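Local coordinates for collagen adhesin protein (Enterococcus faecalis, PDB 2Z1P) that probably binds collagen at the surface of the bacterium, through two sandwich-like domains thought to close around the ligand as in the Collagen Hug model, at residues D21-D26 with T36-S41; I56-P61 with T129-A134; V65-N70 with G113-I118; N171-F176 with A271-S276. All coordinates share one frame; numbering follows the deposited sequence.

Contact 1. Residues D21-D26 with T36-S41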
# COMPACT_ATOMS: atom_id res chain seq x y z
N ASP A 21 12.20 11.48 21.60
CA ASP A 21 13.37 12.02 20.90
C ASP A 21 13.07 12.58 19.51
O ASP A 21 13.69 13.55 19.09
CB ASP A 21 14.45 10.96 20.81
CG ASP A 21 15.02 10.60 22.16
OD1 ASP A 21 15.99 11.25 22.61
OD2 ASP A 21 14.46 9.68 22.79
N LYS A 22 12.13 11.95 18.81
CA LYS A 22 11.74 12.43 17.48
C LYS A 22 10.62 11.63 16.85
O LYS A 22 10.43 10.45 17.15
CB LYS A 22 12.96 12.48 16.53
CG LYS A 22 13.48 11.15 16.05
CD LYS A 22 14.70 11.30 15.12
CE LYS A 22 14.38 12.18 13.91
NZ LYS A 22 15.53 12.29 12.96
N VAL A 23 9.85 12.31 16.00
CA VAL A 23 8.74 11.73 15.24
C VAL A 23 9.10 12.14 13.81
O VAL A 23 8.80 13.23 13.36
CB VAL A 23 7.36 12.32 15.67
CG1 VAL A 23 7.49 13.80 15.99
CG2 VAL A 23 6.33 12.10 14.57
N GLU A 24 9.76 11.22 13.12
CA GLU A 24 10.25 11.45 11.79
C GLU A 24 9.47 10.79 10.66
O GLU A 24 9.07 9.62 10.75
CB GLU A 24 11.70 10.99 11.77
CG GLU A 24 12.30 10.65 10.45
CD GLU A 24 13.54 9.79 10.61
OE1 GLU A 24 14.26 9.59 9.61
OE2 GLU A 24 13.80 9.31 11.74
N LEU A 25 9.26 11.55 9.60
CA LEU A 25 8.58 11.05 8.42
C LEU A 25 9.66 11.01 7.35
O LEU A 25 10.61 11.81 7.40
CB LEU A 25 7.46 11.99 7.97
CG LEU A 25 6.21 12.31 8.80
CD1 LEU A 25 6.52 13.42 9.77
CD2 LEU A 25 5.08 12.76 7.87
N ASP A 26 9.55 10.10 6.38
CA ASP A 26 10.57 10.02 5.34
C ASP A 26 10.78 11.37 4.64
O ASP A 26 11.89 11.91 4.65
CB ASP A 26 10.21 8.96 4.32
CG ASP A 26 11.31 8.75 3.32
OD1 ASP A 26 12.42 8.34 3.73
OD2 ASP A 26 11.06 8.99 2.11
N THR A 36 2.17 6.94 4.29
CA THR A 36 3.57 7.02 4.65
C THR A 36 3.73 6.56 6.08
O THR A 36 2.76 6.52 6.84
CB THR A 36 4.09 8.49 4.53
OG1 THR A 36 5.52 8.51 4.63
CG2 THR A 36 3.49 9.36 5.64
N SER A 37 4.96 6.20 6.45
CA SER A 37 5.28 5.74 7.79
C SER A 37 5.87 6.88 8.58
O SER A 37 6.68 7.67 8.07
CB SER A 37 6.29 4.59 7.75
OG SER A 37 5.88 3.54 6.90
N ILE A 38 5.46 6.98 9.84
CA ILE A 38 5.95 8.00 10.76
C ILE A 38 6.64 7.19 11.86
O ILE A 38 6.04 6.26 12.42
CB ILE A 38 4.79 8.84 11.35
CG1 ILE A 38 4.01 9.50 10.21
CG2 ILE A 38 5.33 9.91 12.29
CD1 ILE A 38 2.89 10.36 10.68
N LYS A 39 7.89 7.52 12.15
CA LYS A 39 8.65 6.79 13.16
C LYS A 39 8.94 7.61 14.42
O LYS A 39 9.63 8.63 14.35
CB LYS A 39 9.96 6.32 12.55
CG LYS A 39 10.80 5.49 13.47
CD LYS A 39 12.14 5.33 12.86
CE LYS A 39 12.96 4.38 13.65
NZ LYS A 39 14.31 4.34 13.08
N VAL A 40 8.42 7.16 15.55
CA VAL A 40 8.64 7.85 16.82
C VAL A 40 9.66 7.12 17.71
O VAL A 40 9.38 6.05 18.24
CB VAL A 40 7.32 7.97 17.63
CG1 VAL A 40 7.56 8.87 18.85
CG2 VAL A 40 6.20 8.50 16.76
N SER A 41 10.84 7.70 17.87
CA SER A 41 11.87 7.10 18.70
C SER A 41 11.81 7.69 20.11
O SER A 41 11.38 8.83 20.28
CB SER A 41 13.25 7.38 18.09
OG SER A 41 13.31 6.94 16.75

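Contact 2. Residues I56-P61 with T129-A134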
# COMPACT_ATOMS: atom_id res chain seq x y z
N ILE A 56 3.68 7.66 26.06
CA ILE A 56 4.09 8.58 24.99
C ILE A 56 3.00 8.52 23.91
O ILE A 56 2.99 7.64 23.06
CB ILE A 56 5.49 8.19 24.41
CG1 ILE A 56 5.55 8.40 22.90
CG2 ILE A 56 5.81 6.76 24.73
CD1 ILE A 56 5.27 9.81 22.47
N THR A 57 2.08 9.48 23.97
CA THR A 57 0.95 9.57 23.04
C THR A 57 1.03 10.77 22.08
O THR A 57 1.32 11.90 22.50
CB THR A 57 -0.39 9.63 23.83
OG1 THR A 57 -1.42 10.19 23.00
CG2 THR A 57 -0.25 10.47 25.09
N LEU A 58 0.77 10.50 20.80
CA LEU A 58 0.81 11.51 19.72
C LEU A 58 -0.58 11.85 19.20
O LEU A 58 -1.43 10.98 19.08
CB LEU A 58 1.63 11.02 18.53
CG LEU A 58 3.15 11.10 18.56
CD1 LEU A 58 3.71 9.96 19.39
CD2 LEU A 58 3.67 11.03 17.13
N THR A 59 -0.77 13.12 18.88
CA THR A 59 -2.04 13.60 18.34
C THR A 59 -1.81 14.02 16.88
O THR A 59 -0.95 14.85 16.59
CB THR A 59 -2.59 14.78 19.19
OG1 THR A 59 -3.41 15.62 18.37
CG2 THR A 59 -1.47 15.59 19.79
N LEU A 60 -2.59 13.42 15.99
CA LEU A 60 -2.47 13.64 14.55
C LEU A 60 -3.28 14.80 13.96
O LEU A 60 -4.38 15.11 14.43
CB LEU A 60 -2.86 12.35 13.81
CG LEU A 60 -2.29 11.02 14.34
CD1 LEU A 60 -2.92 9.86 13.58
CD2 LEU A 60 -0.78 10.98 14.20
N PRO A 61 -2.74 15.44 12.91
CA PRO A 61 -3.35 16.57 12.21
C PRO A 61 -4.57 16.06 11.46
O PRO A 61 -4.60 14.91 11.02
CB PRO A 61 -2.27 17.02 11.23
CG PRO A 61 -1.02 16.50 11.82
CD PRO A 61 -1.41 15.16 12.34
N THR A 129 2.94 21.06 12.31
CA THR A 129 2.56 20.28 13.48
C THR A 129 3.74 19.60 14.16
O THR A 129 4.68 19.17 13.49
CB THR A 129 1.56 19.21 13.08
OG1 THR A 129 1.20 18.45 14.24
CG2 THR A 129 2.16 18.28 12.03
N ASP A 130 3.67 19.50 15.48
CA ASP A 130 4.71 18.86 16.30
C ASP A 130 4.16 17.54 16.83
O ASP A 130 4.84 16.80 17.54
CB ASP A 130 5.11 19.77 17.47
CG ASP A 130 3.99 19.93 18.50
OD1 ASP A 130 2.83 20.21 18.13
OD2 ASP A 130 4.29 19.77 19.70
N PHE A 131 2.90 17.27 16.48
CA PHE A 131 2.17 16.07 16.86
C PHE A 131 1.77 15.98 18.33
O PHE A 131 1.50 14.89 18.85
CB PHE A 131 2.98 14.84 16.44
CG PHE A 131 3.15 14.71 14.96
CD1 PHE A 131 2.12 14.20 14.17
CD2 PHE A 131 4.32 15.15 14.33
CE1 PHE A 131 2.25 14.14 12.79
CE2 PHE A 131 4.45 15.09 12.96
CZ PHE A 131 3.41 14.58 12.18
N GLY A 132 1.70 17.14 19.00
CA GLY A 132 1.36 17.20 20.41
C GLY A 132 2.53 16.66 21.21
O GLY A 132 2.35 15.99 22.23
N THR A 133 3.74 16.98 20.75
CA THR A 133 4.98 16.52 21.36
C THR A 133 5.94 17.67 21.68
O THR A 133 5.75 18.79 21.24
CB THR A 133 5.69 15.52 20.41
OG1 THR A 133 4.87 14.37 20.25
CG2 THR A 133 7.04 15.10 20.96
N ALA A 134 6.98 17.37 22.45
CA ALA A 134 7.96 18.38 22.81
C ALA A 134 8.94 18.56 21.66
O ALA A 134 9.81 19.44 21.68
CB ALA A 134 8.70 17.94 24.05
O HOH W 1 0.10 14.20 21.99

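Contact 3. Residues V65-N70 with G113-I118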
# COMPACT_ATOMS: atom_id res chain seq x y z
N VAL A 65 -4.77 11.01 8.44
CA VAL A 65 -5.47 10.00 9.20
C VAL A 65 -4.63 8.76 9.44
O VAL A 65 -4.06 8.22 8.49
CB VAL A 65 -6.72 9.56 8.46
CG1 VAL A 65 -7.45 8.52 9.28
CG2 VAL A 65 -7.59 10.77 8.15
N GLY A 66 -4.55 8.32 10.69
CA GLY A 66 -3.77 7.13 11.01
C GLY A 66 -4.56 5.94 10.52
O GLY A 66 -5.78 5.98 10.51
N MET A 67 -3.89 4.87 10.12
CA MET A 67 -4.63 3.71 9.61
C MET A 67 -4.77 2.58 10.61
O MET A 67 -3.79 1.93 11.00
CB MET A 67 -3.97 3.20 8.33
CG MET A 67 -3.94 4.22 7.20
SD MET A 67 -3.18 3.59 5.70
CE MET A 67 -1.40 3.68 6.15
N THR A 68 -6.02 2.34 11.02
CA THR A 68 -6.37 1.30 11.98
C THR A 68 -6.52 -0.04 11.27
O THR A 68 -5.87 -0.29 10.26
CB THR A 68 -7.70 1.64 12.67
OG1 THR A 68 -8.77 1.55 11.71
CG2 THR A 68 -7.65 3.05 13.24
N GLU A 69 -7.40 -0.89 11.80
CA GLU A 69 -7.68 -2.19 11.21
C GLU A 69 -8.92 -2.01 10.35
O GLU A 69 -9.59 -0.98 10.44
CB GLU A 69 -7.97 -3.23 12.29
CG GLU A 69 -6.77 -3.66 13.09
CD GLU A 69 -5.73 -4.33 12.24
OE1 GLU A 69 -6.05 -4.70 11.08
OE2 GLU A 69 -4.58 -4.51 12.72
N ASN A 70 -9.22 -3.00 9.52
CA ASN A 70 -10.40 -2.93 8.65
C ASN A 70 -11.62 -2.74 9.56
O ASN A 70 -12.57 -2.02 9.21
CB ASN A 70 -10.52 -4.24 7.85
CG ASN A 70 -10.97 -4.02 6.41
OD1 ASN A 70 -12.01 -3.40 6.15
ND2 ASN A 70 -10.20 -4.54 5.47
N GLY A 113 1.47 3.75 10.40
CA GLY A 113 1.13 4.28 9.09
C GLY A 113 -0.05 5.21 9.09
O GLY A 113 -0.98 5.04 9.88
N ILE A 114 0.01 6.21 8.21
CA ILE A 114 -1.05 7.19 8.06
C ILE A 114 -1.35 7.24 6.58
O ILE A 114 -0.62 6.69 5.76
CB ILE A 114 -0.63 8.64 8.49
CG1 ILE A 114 0.56 9.12 7.66
CG2 ILE A 114 -0.30 8.71 9.96
CD1 ILE A 114 0.15 9.93 6.45
N LYS A 115 -2.45 7.91 6.25
CA LYS A 115 -2.84 8.09 4.87
C LYS A 115 -3.26 9.53 4.79
O LYS A 115 -4.16 9.96 5.51
CB LYS A 115 -3.99 7.15 4.48
CG LYS A 115 -5.28 7.29 5.24
CD LYS A 115 -6.32 6.40 4.57
CE LYS A 115 -7.74 6.63 5.08
NZ LYS A 115 -7.95 6.07 6.44
N THR A 116 -2.58 10.29 3.93
CA THR A 116 -2.86 11.70 3.75
C THR A 116 -4.25 11.86 3.18
O THR A 116 -4.49 11.45 2.05
CB THR A 116 -1.84 12.32 2.78
OG1 THR A 116 -0.51 12.04 3.24
CG2 THR A 116 -2.02 13.81 2.68
N LEU A 117 -5.18 12.44 3.94
CA LEU A 117 -6.54 12.60 3.44
C LEU A 117 -6.53 13.19 2.04
O LEU A 117 -5.79 14.14 1.75
CB LEU A 117 -7.39 13.48 4.37
CG LEU A 117 -8.08 12.73 5.52
CD1 LEU A 117 -8.90 13.71 6.33
CD2 LEU A 117 -8.96 11.62 4.97
N ILE A 118 -7.34 12.59 1.18
CA ILE A 118 -7.44 12.99 -0.21
C ILE A 118 -8.54 14.03 -0.47
O ILE A 118 -9.44 13.79 -1.27
CB ILE A 118 -7.66 11.75 -1.09

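Contact 4. Residues N171-F176 with A271-S276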
# COMPACT_ATOMS: atom_id res chain seq x y z
N ASN A 171 -4.93 -4.55 4.71
CA ASN A 171 -3.71 -5.33 4.84
C ASN A 171 -3.58 -6.17 3.57
O ASN A 171 -3.21 -7.34 3.61
CB ASN A 171 -3.78 -6.20 6.09
CG ASN A 171 -3.83 -5.38 7.37
OD1 ASN A 171 -4.40 -5.80 8.38
ND2 ASN A 171 -3.23 -4.19 7.32
N GLN A 172 -3.91 -5.54 2.45
CA GLN A 172 -3.85 -6.18 1.15
C GLN A 172 -3.10 -5.28 0.20
O GLN A 172 -2.81 -4.13 0.52
CB GLN A 172 -5.24 -6.37 0.56
CG GLN A 172 -6.20 -7.17 1.41
CD GLN A 172 -7.59 -7.20 0.79
OE1 GLN A 172 -8.23 -6.16 0.60
NE2 GLN A 172 -8.07 -8.40 0.48
N VAL A 173 -2.80 -5.82 -0.98
CA VAL A 173 -2.13 -5.07 -2.02
C VAL A 173 -3.01 -5.13 -3.26
O VAL A 173 -3.42 -6.21 -3.68
CB VAL A 173 -0.76 -5.68 -2.37
CG1 VAL A 173 -0.11 -4.86 -3.47
CG2 VAL A 173 0.12 -5.73 -1.12
N ARG A 174 -3.33 -3.97 -3.84
CA ARG A 174 -4.16 -3.91 -5.04
C ARG A 174 -3.23 -3.85 -6.24
O ARG A 174 -2.28 -3.07 -6.26
CB ARG A 174 -5.04 -2.66 -5.03
CG ARG A 174 -5.68 -2.38 -3.69
CD ARG A 174 -6.72 -1.28 -3.78
NE ARG A 174 -6.21 -0.03 -4.34
CZ ARG A 174 -6.97 1.02 -4.63
NH1 ARG A 174 -8.28 0.97 -4.39
NH2 ARG A 174 -6.43 2.12 -5.16
N TRP A 175 -3.49 -4.69 -7.22
CA TRP A 175 -2.68 -4.74 -8.43
C TRP A 175 -3.55 -4.49 -9.66
O TRP A 175 -4.70 -4.91 -9.72
CB TRP A 175 -2.00 -6.09 -8.57
CG TRP A 175 -0.92 -6.35 -7.60
CD1 TRP A 175 -0.93 -7.28 -6.60
CD2 TRP A 175 0.38 -5.75 -7.58
NE1 TRP A 175 0.29 -7.31 -5.97
CE2 TRP A 175 1.12 -6.38 -6.56
CE3 TRP A 175 1.00 -4.75 -8.35
CZ2 TRP A 175 2.44 -6.03 -6.26
CZ3 TRP A 175 2.32 -4.41 -8.05
CH2 TRP A 175 3.03 -5.06 -7.02
N PHE A 176 -2.98 -3.81 -10.64
CA PHE A 176 -3.74 -3.52 -11.84
C PHE A 176 -2.94 -3.87 -13.06
O PHE A 176 -1.81 -3.43 -13.21
CB PHE A 176 -4.13 -2.04 -11.89
CG PHE A 176 -4.82 -1.54 -10.66
CD1 PHE A 176 -4.11 -1.31 -9.48
CD2 PHE A 176 -6.19 -1.34 -10.66
CE1 PHE A 176 -4.76 -0.88 -8.32
CE2 PHE A 176 -6.84 -0.91 -9.51
CZ PHE A 176 -6.12 -0.68 -8.34
N ALA A 271 10.10 -4.15 2.98
CA ALA A 271 10.18 -2.75 2.59
C ALA A 271 9.19 -2.50 1.46
O ALA A 271 8.50 -1.49 1.45
CB ALA A 271 11.58 -2.42 2.11
N THR A 272 9.15 -3.44 0.53
CA THR A 272 8.29 -3.35 -0.64
C THR A 272 7.59 -4.66 -0.99
O THR A 272 7.97 -5.73 -0.54
CB THR A 272 9.11 -2.90 -1.89
OG1 THR A 272 10.10 -3.90 -2.19
CG2 THR A 272 9.82 -1.57 -1.63
N PHE A 273 6.56 -4.56 -1.82
CA PHE A 273 5.83 -5.72 -2.29
C PHE A 273 6.01 -5.68 -3.80
O PHE A 273 5.99 -4.60 -4.40
CB PHE A 273 4.35 -5.62 -1.93
CG PHE A 273 4.09 -5.59 -0.46
CD1 PHE A 273 3.45 -4.51 0.14
CD2 PHE A 273 4.50 -6.65 0.35
CE1 PHE A 273 3.22 -4.47 1.52
CE2 PHE A 273 4.28 -6.62 1.72
CZ PHE A 273 3.64 -5.53 2.31
N GLU A 274 6.20 -6.83 -4.44
CA GLU A 274 6.41 -6.84 -5.87
C GLU A 274 5.60 -7.83 -6.69
O GLU A 274 5.02 -8.78 -6.18
CB GLU A 274 7.89 -7.06 -6.14
CG GLU A 274 8.73 -6.14 -5.32
CD GLU A 274 10.18 -6.50 -5.40
OE1 GLU A 274 10.99 -5.72 -4.87
OE2 GLU A 274 10.50 -7.55 -5.98
N ASN A 275 5.55 -7.57 -7.99
CA ASN A 275 4.86 -8.46 -8.90
C ASN A 275 5.51 -8.32 -10.27
O ASN A 275 5.66 -7.22 -10.78
CB ASN A 275 3.37 -8.15 -8.95
CG ASN A 275 2.57 -9.25 -9.61
OD1 ASN A 275 1.37 -9.38 -9.40
ND2 ASN A 275 3.23 -10.06 -10.42
N SER A 276 5.94 -9.44 -10.83
CA SER A 276 6.61 -9.44 -12.11
C SER A 276 5.76 -10.11 -13.17
O SER A 276 4.94 -10.99 -12.86
CB SER A 276 7.93 -10.16 -11.97
OG SER A 276 8.63 -9.61 -10.87

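Contact 1. Residues D21-D26 with T36-S41
V23 and I38 both hold CG2 anti to the backbone N, and on the face of the sheet they share these two methyls meet, V23 CG2 lying 3.3 Å from I38 CG2. The other branch of I38, CG1, is anti to its carbonyl carbon (chi1 -59°) and packs on L25, with I38 CG1 3.8 Å from L25 CG. V23 CB also approaches V40 CG2, at 4.1 Å. L25, V23, I38 and V40 thus share one face of the sheet, where L58 and F131 close over V23. K22, E24, K39 and S41 occupy the other, more exposed face.

The strands are antiparallel, with axes at 170°. E24 and K39 form a hydrogen-bonded pair: E24 N gives to K39 O, and K39 N gives to E24 O at 2.8 Å in a nearly straight bond (178° at the hydrogen). V23 and V40 are the non-hydrogen-bonded pair beside them. Further along, D21 N bonds to S41 O at 3.1 Å, while S41 N bonds to K22 O at 2.9 Å. D21 and K22 both face S41, which is a classic beta bulge. The D21 carboxylate turns to S43 OG.

This is the edge of the sheet in the Ig-like domain, strand 20-25 lying outermost. The backbone bonds set the register, and the aliphatic face gives that edge strand its hold on the domain core.

Contact 2. Residues I56-P61 with T129-A134
F131 turns its backbone through a positive phi (71°), and its carbonyl then faces the strand 57-59. T59 N bonds to F131 O at 2.9 Å, with the donor lying 43° out of the carbonyl plane. One water joins the two backbones a step further on, giving a hydrogen to T57 O and another to G132 O.

The F131 side chain fills the angle between L58 and P61. L58 CD2 lies 3.9 Å from F131 CB, and P61 CD lies 3.8 Å from F131 CE1. Over one face of the ring, offset toward its rim, sits T129 CG2. That methyl also meets P61 CG at 3.7 Å. T59 CG2 sits close against G132 CA, 3.3 Å away, where G132 presents no side chain. The T129 hydroxyl accepts from F131 N, 3.0 Å from OG1, forming an ST turn that fixes the bend before the ring.

V23 and L140 also touch F131, placing the ring between strands 20-25 and 138-143 of the Ig-like domain. One direct backbone bond ties this loop to the strand, and the water and S15 OG each bridge T57 O and G132 O; the hydrophobic seat of the phenyl ring supplies much of the remaining contact.

Contact 3. Residues V65-N70 with G113-I118
Three backbone hydrogen bonds join the segments. K115 N gives to V65 O at 2.8 Å, and V65 N returns a weak bond to K115 O. M67 N then bonds to G113 O at 2.9 Å, close to straight (168° at the hydrogen). V65 and K115 are a hydrogen-bonded antiparallel pair, and G66 and I114 are the non-hydrogen-bonded pair next to it. I114 CA also comes near V65 O, a CA-H...O contact at 3.2 Å.

Strand 64-66 is the outermost strand of its four-stranded antiparallel sheet in the Ig-like domain, and strand 107-116 is its inner neighbour. The chain leaves the sheet after G66 and runs on as a loop toward R75, which E69 approaches in a long, weak ion pair.

Side-chain packing comes from both ends of the contact. V65 CG2 abuts L117 CG at 3.3 Å. V65 and K115 extend from the same face of the sheet, alongside each other, and the V65 CG1 methyl sits beside the ammonium end, 3.8 Å from K115 NZ. M67 crosses the lysine stem obliquely, with M67 SD 3.8 Å from K115 CB. Its chain bends at chi3 (-77°), which carries M67 CE back toward the strand, 3.1 Å from I114 O.

The charged end of K115 is engaged elsewhere. It forms a salt bridge with E169, in the part of the chain that precedes strand 172-179.

Contact 4. Residues N171-F176 with A271-S276
The W175 indole is sandwiched. N275 CB lies over one face, 3.6 Å from the centroid of the six-membered ring and close to its normal, a CH-pi contact. V173 CG1 of the same strand as the indole lies against the opposite face, offset toward the rim. At the edge, near the ring plane, F273 O approaches W175 CH2 at 4.0 Å. The N275 amide stands almost perpendicular to the indole, the two planes 89° apart.

N275 carries CG anti to its backbone nitrogen (chi1 -166°). The methylene rests on the ring, and the amide reaches past it to polar partners: OD1 accepts from K162 NZ, and ND2 bonds to D194. On the tryptophan side, NE1 bonds to Q200. The second branch of V173 packs at a slant against F273, with V173 CG2 3.8 Å from F273 CD1.

No hydrogen bond links the two segments. Strands 172-176 and 272-276 belong to different five-stranded sheets of the collagen-binding domain. Their axes pass 9.4 Å apart at a crossing angle of -34°. This is face-to-face packing of a beta sandwich, with V173, W175, F273 and N275 pointing inward.

In this buried site W175 NE1 and both ends of the N275 amide have partners in Q200, K162 and D194, so hydrogen bonds hold polar groups in place beside the indole.

In the fold
Contacts 1, 2 and 3 lie in the Ig-like domain, and contact 4 in the collagen-binding domain that follows. Contacts 1 and 2 have centres about 11 Å apart and share a core: V40 CG2 touches L58 CD2 at 3.6 Å, and V23 CG2 touches F131 CD2 at 3.7 Å. Contact 3 joins the same sheet as contact 1, since strands 35-43 and 107-116 are neighbours; I38 CD1 packs on I114 CG2 at 3.7 Å. Contact 3 faces the other domain. Its centre is about 18 Å from that of contact 4, E69 touches N171, and the K115-E169 salt bridge reaches the chain before strand 172-179. Contact 2 stands apart from contact 4, nearest atoms about 15 Å away.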